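PDB 6JKV: PppA from Pseudomonas aeruginosa, which probably acts as a manganese-dependent protein serine/threonine phosphatase of the PP2C family and is a key regulatory component of type VI secretion. Local coordinates for residues A47-A60 / S73-A85. Residues are numbered along the deposited sequence; the frame is centred on the assembly and turned at random.
Sequences ASLDAPEAGLWVVA and SSLIVDTLRRIPA
The edge hairpin of a PP2C beta-sandwich, strands 47-51 and 56-60 of a five-stranded antiparallel sheet, packs against helix 73-82 in PppA. The helix axis runs nearly parallel to the first strand, at 15°, and 8.6 Å from the second, which points the other way. At the middle of the interface Leu49 CB lies 4.1 Å from Val77 CB. Val77 CG1 reaches over the strand backbone to within 3.7 Å of Ser48 C. The CG of Leu49 stands anti to the backbone N (chi1 175°), which carries the branch out to the helix: CD2 rests on the backbone of Arg81, and CD1 lies over one face of its guanidinium, 3.5 Å from Arg81 NE. That guanidinium is steered, though not locked, by a single salt-bridging bond within the helix, Arg81 NH1 to Asp78 OD1 at 2.8 Å, nearly in the guanidinium plane but 30° out of the carboxylate plane, on its anti side. On the second strand, Val58 CG2 meets Leu80 CD1 at 3.8 Å, the two side chains crossing at about a right angle, and Leu56 CD2 packs near Leu80 O. Towards the metal-binding end the side chains shorten: Ala47 and Ala60 both face Ser73, and Ala60 CB also touches Ile76 CD1. Ser73 OG turns to the Glu45 carbonyl, with Asp70 O a second acceptor sharing its single proton, although the methyl of Ala47 lies against it. Leu123 of the next strand extends the apolar layer beside Ile76. No hydrogen bond joins hairpin and helix; apolar van der Waals packing holds them, with alanine and serine meeting where the strand leads into Asp61 and Gly62, which bind manganese, and an ion-paired arginine lying over a delta carbon of buried Leu49 from the solvent side.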
loop_
_atom_site.group_PDB
_atom_site.type_symbol
_atom_site.label_atom_id
_atom_site.label_comp_id
_atom_site.label_asym_id
_atom_site.label_seq_id
_atom_site.Cartn_x
_atom_site.Cartn_y
_atom_site.Cartn_z
ATOM N N ALA A 47 3.336 7.840 -0.796
ATOM C CA ALA A 47 4.072 7.821 0.487
ATOM C C ALA A 47 4.167 6.382 0.978
ATOM O O ALA A 47 3.373 5.530 0.532
ATOM C CB ALA A 47 3.389 8.696 1.511
ATOM N N SER A 48 5.125 6.120 1.851
ATOM C CA SER A 48 5.303 4.780 2.442
ATOM C C SER A 48 5.806 4.924 3.871
ATOM O O SER A 48 6.394 5.952 4.201
ATOM C CB SER A 48 6.208 3.917 1.599
ATOM O OG SER A 48 7.538 4.398 1.621
ATOM N N LEU A 49 5.530 3.905 4.678
ATOM C CA LEU A 49 6.088 3.750 6.034
ATOM C C LEU A 49 6.698 2.351 6.141
ATOM O O LEU A 49 5.969 1.348 5.971
ATOM C CB LEU A 49 5.001 3.960 7.086
ATOM C CG LEU A 49 5.486 3.692 8.509
ATOM C CD1 LEU A 49 6.408 4.816 8.961
ATOM C CD2 LEU A 49 4.332 3.501 9.481
ATOM N N ASP A 50 7.996 2.298 6.416
ATOM C CA ASP A 50 8.745 1.037 6.605
ATOM C C ASP A 50 9.130 0.943 8.083
ATOM O O ASP A 50 10.232 1.382 8.432
ATOM C CB ASP A 50 9.941 0.999 5.654
ATOM C CG ASP A 50 10.730 -0.293 5.733
ATOM O OD1 ASP A 50 10.117 -1.338 6.048
ATOM O OD2 ASP A 50 11.957 -0.252 5.493
ATOM N N ALA A 51 8.239 0.418 8.926
ATOM C CA ALA A 51 8.444 0.356 10.390
ATOM C C ALA A 51 8.417 -1.102 10.838
ATOM O O ALA A 51 7.511 -1.524 11.561
ATOM C CB ALA A 51 7.414 1.195 11.116
ATOM N N PRO A 52 9.428 -1.915 10.460
ATOM C CA PRO A 52 9.487 -3.297 10.937
ATOM C C PRO A 52 9.693 -3.363 12.455
ATOM O O PRO A 52 9.369 -4.371 13.023
ATOM C CB PRO A 52 10.686 -3.893 10.184
ATOM C CG PRO A 52 11.560 -2.696 9.870
ATOM C CD PRO A 52 10.593 -1.559 9.628
ATOM N N GLU A 53 10.193 -2.283 13.064
ATOM C CA GLU A 53 10.343 -2.169 14.539
ATOM C C GLU A 53 8.965 -2.147 15.216
ATOM O O GLU A 53 8.925 -2.375 16.441
ATOM C CB GLU A 53 11.167 -0.937 14.930
ATOM C CG GLU A 53 10.482 0.400 14.684
ATOM C CD GLU A 53 10.625 0.959 13.276
ATOM O OE1 GLU A 53 11.072 0.221 12.364
ATOM O OE2 GLU A 53 10.279 2.139 13.092
ATOM N N ALA A 54 7.891 -1.862 14.471
ATOM C CA ALA A 54 6.495 -1.891 14.967
ATOM C C ALA A 54 5.690 -2.980 14.250
ATOM O O ALA A 54 4.450 -3.043 14.462
ATOM C CB ALA A 54 5.845 -0.534 14.785
ATOM N N GLY A 55 6.357 -3.799 13.435
ATOM C CA GLY A 55 5.702 -4.797 12.570
ATOM C C GLY A 55 4.697 -4.151 11.632
ATOM O O GLY A 55 3.643 -4.734 11.437
ATOM N N LEU A 56 5.021 -2.983 11.078
ATOM C CA LEU A 56 4.074 -2.173 10.274
ATOM C C LEU A 56 4.728 -1.761 8.963
ATOM O O LEU A 56 5.873 -1.267 8.988
ATOM C CB LEU A 56 3.648 -0.925 11.045
ATOM C CG LEU A 56 2.515 -0.133 10.392
ATOM C CD1 LEU A 56 1.278 -0.996 10.221
ATOM C CD2 LEU A 56 2.183 1.097 11.222
ATOM N N TRP A 57 4.006 -1.956 7.864
ATOM C CA TRP A 57 4.445 -1.545 6.509
ATOM C C TRP A 57 3.251 -0.953 5.777
ATOM O O TRP A 57 2.192 -1.587 5.763
ATOM C CB TRP A 57 5.057 -2.728 5.764
ATOM C CG TRP A 57 6.162 -3.356 6.551
ATOM C CD1 TRP A 57 7.469 -2.976 6.572
ATOM C CD2 TRP A 57 6.047 -4.459 7.462
ATOM N NE1 TRP A 57 8.180 -3.775 7.426
ATOM C CE2 TRP A 57 7.333 -4.702 7.977
ATOM C CE3 TRP A 57 4.989 -5.270 7.877
ATOM C CZ2 TRP A 57 7.589 -5.728 8.886
ATOM C CZ3 TRP A 57 5.242 -6.284 8.776
ATOM C CH2 TRP A 57 6.521 -6.502 9.277
ATOM N N VAL A 58 3.431 0.235 5.216
ATOM C CA VAL A 58 2.317 1.028 4.644
ATOM C C VAL A 58 2.772 1.572 3.296
ATOM O O VAL A 58 3.922 2.023 3.193
ATOM C CB VAL A 58 1.884 2.157 5.599
ATOM C CG1 VAL A 58 0.808 3.028 4.971
ATOM C CG2 VAL A 58 1.418 1.613 6.945
ATOM N N VAL A 59 1.882 1.519 2.310
ATOM C CA VAL A 59 1.984 2.313 1.061
ATOM C C VAL A 59 0.664 3.066 0.868
ATOM O O VAL A 59 -0.397 2.448 1.017
ATOM C CB VAL A 59 2.319 1.422 -0.140
ATOM C CG1 VAL A 59 2.229 2.199 -1.446
ATOM C CG2 VAL A 59 3.688 0.773 0.015
ATOM N N ALA A 60 0.743 4.359 0.555
ATOM C CA ALA A 60 -0.429 5.235 0.346
ATOM C C ALA A 60 -0.262 6.022 -0.955
ATOM O O ALA A 60 0.742 6.729 -1.095
ATOM C CB ALA A 60 -0.603 6.152 1.535
ATOM N N SER A 73 -1.432 11.489 2.011
ATOM C CA SER A 73 -0.591 10.264 2.072
ATOM C C SER A 73 0.421 10.397 3.214
ATOM O O SER A 73 0.622 9.407 3.932
ATOM C CB SER A 73 0.068 9.947 0.740
ATOM O OG SER A 73 1.010 10.935 0.343
ATOM N N SER A 74 0.998 11.588 3.405
ATOM C CA SER A 74 1.985 11.844 4.480
ATOM C C SER A 74 1.271 11.826 5.832
ATOM O O SER A 74 1.843 11.257 6.781
ATOM C CB SER A 74 2.760 13.113 4.255
ATOM O OG SER A 74 1.887 14.176 3.954
ATOM N N LEU A 75 0.067 12.405 5.915
ATOM C CA LEU A 75 -0.752 12.390 7.159
ATOM C C LEU A 75 -1.051 10.934 7.543
ATOM O O LEU A 75 -1.027 10.605 8.744
ATOM C CB LEU A 75 -2.051 13.183 6.967
ATOM C CG LEU A 75 -2.987 13.173 8.179
ATOM C CD1 LEU A 75 -2.292 13.729 9.412
ATOM C CD2 LEU A 75 -4.271 13.943 7.901
ATOM N N ILE A 76 -1.345 10.095 6.554
ATOM C CA ILE A 76 -1.577 8.645 6.783
ATOM C C ILE A 76 -0.333 8.042 7.442
ATOM O O ILE A 76 -0.470 7.411 8.508
ATOM C CB ILE A 76 -1.931 7.933 5.467
ATOM C CG1 ILE A 76 -3.396 8.155 5.085
ATOM C CG2 ILE A 76 -1.591 6.455 5.540
ATOM C CD1 ILE A 76 -3.715 7.733 3.674
ATOM N N VAL A 77 0.833 8.203 6.811
ATOM C CA VAL A 77 2.068 7.498 7.250
ATOM C C VAL A 77 2.463 8.022 8.636
ATOM O O VAL A 77 2.844 7.199 9.480
ATOM C CB VAL A 77 3.217 7.590 6.223
ATOM C CG1 VAL A 77 2.849 6.910 4.908
ATOM C CG2 VAL A 77 3.654 9.015 5.971
ATOM N N ASP A 78 2.333 9.325 8.879
ATOM C CA ASP A 78 2.716 9.935 10.179
ATOM C C ASP A 78 1.757 9.507 11.292
ATOM O O ASP A 78 2.244 9.264 12.414
ATOM C CB ASP A 78 2.753 11.460 10.115
ATOM C CG ASP A 78 3.822 12.011 9.188
ATOM O OD1 ASP A 78 4.739 11.240 8.811
ATOM O OD2 ASP A 78 3.720 13.205 8.829
ATOM N N THR A 79 0.450 9.479 11.023
ATOM C CA THR A 79 -0.565 9.058 12.021
ATOM C C THR A 79 -0.345 7.581 12.373
ATOM O O THR A 79 -0.417 7.227 13.569
ATOM C CB THR A 79 -1.996 9.315 11.525
ATOM O OG1 THR A 79 -2.144 10.706 11.221
ATOM C CG2 THR A 79 -3.033 8.891 12.547
ATOM N N LEU A 80 -0.072 6.743 11.371
ATOM C CA LEU A 80 0.093 5.288 11.607
ATOM C C LEU A 80 1.420 5.042 12.327
ATOM O O LEU A 80 1.461 4.163 13.207
ATOM C CB LEU A 80 0.001 4.531 10.282
ATOM C CG LEU A 80 -1.397 4.506 9.659
ATOM C CD1 LEU A 80 -1.449 3.486 8.535
ATOM C CD2 LEU A 80 -2.481 4.220 10.699
ATOM N N ARG A 81 2.452 5.827 12.017
ATOM C CA ARG A 81 3.778 5.656 12.650
ATOM C C ARG A 81 3.661 5.907 14.158
ATOM O O ARG A 81 4.303 5.173 14.933
ATOM C CB ARG A 81 4.821 6.579 12.008
ATOM C CG ARG A 81 6.252 6.249 12.411
ATOM C CD ARG A 81 7.212 7.397 12.172
ATOM N NE ARG A 81 7.614 7.520 10.775
ATOM C CZ ARG A 81 7.124 8.416 9.911
ATOM N NH1 ARG A 81 6.203 9.299 10.285
ATOM N NH2 ARG A 81 7.580 8.445 8.669
ATOM N N ARG A 82 2.852 6.883 14.573
ATOM C CA ARG A 82 2.826 7.314 15.991
ATOM C C ARG A 82 2.036 6.313 16.841
ATOM O O ARG A 82 2.131 6.392 18.079
ATOM C CB ARG A 82 2.284 8.739 16.122
ATOM C CG ARG A 82 0.808 8.856 16.468
ATOM C CD ARG A 82 0.525 10.246 17.019
ATOM N NE ARG A 82 1.327 11.245 16.323
ATOM C CZ ARG A 82 1.052 11.733 15.112
ATOM N NH1 ARG A 82 -0.033 11.343 14.461
ATOM N NH2 ARG A 82 1.857 12.624 14.557
ATOM N N ILE A 83 1.269 5.414 16.232
ATOM C CA ILE A 83 0.447 4.437 17.001
ATOM C C ILE A 83 1.373 3.481 17.750
ATOM O O ILE A 83 2.251 2.868 17.154
ATOM C CB ILE A 83 -0.527 3.685 16.088
ATOM C CG1 ILE A 83 -1.617 4.631 15.576
ATOM C CG2 ILE A 83 -1.101 2.468 16.809
ATOM C CD1 ILE A 83 -2.508 4.013 14.538
ATOM N N PRO A 84 1.223 3.331 19.085
ATOM C CA PRO A 84 2.091 2.437 19.851
ATOM C C PRO A 84 1.914 0.961 19.475
ATOM O O PRO A 84 0.795 0.510 19.275
ATOM C CB PRO A 84 1.689 2.672 21.313
ATOM C CG PRO A 84 0.306 3.259 21.232
ATOM C CD PRO A 84 0.276 4.053 19.944
ATOM N N ALA A 85 3.036 0.251 19.371
ATOM C CA ALA A 85 3.101 -1.124 18.834
ATOM C C ALA A 85 2.612 -2.102 19.898
ATOM O O ALA A 85 3.463 -2.679 20.591
ATOM C CB ALA A 85 4.507 -1.453 18.383
#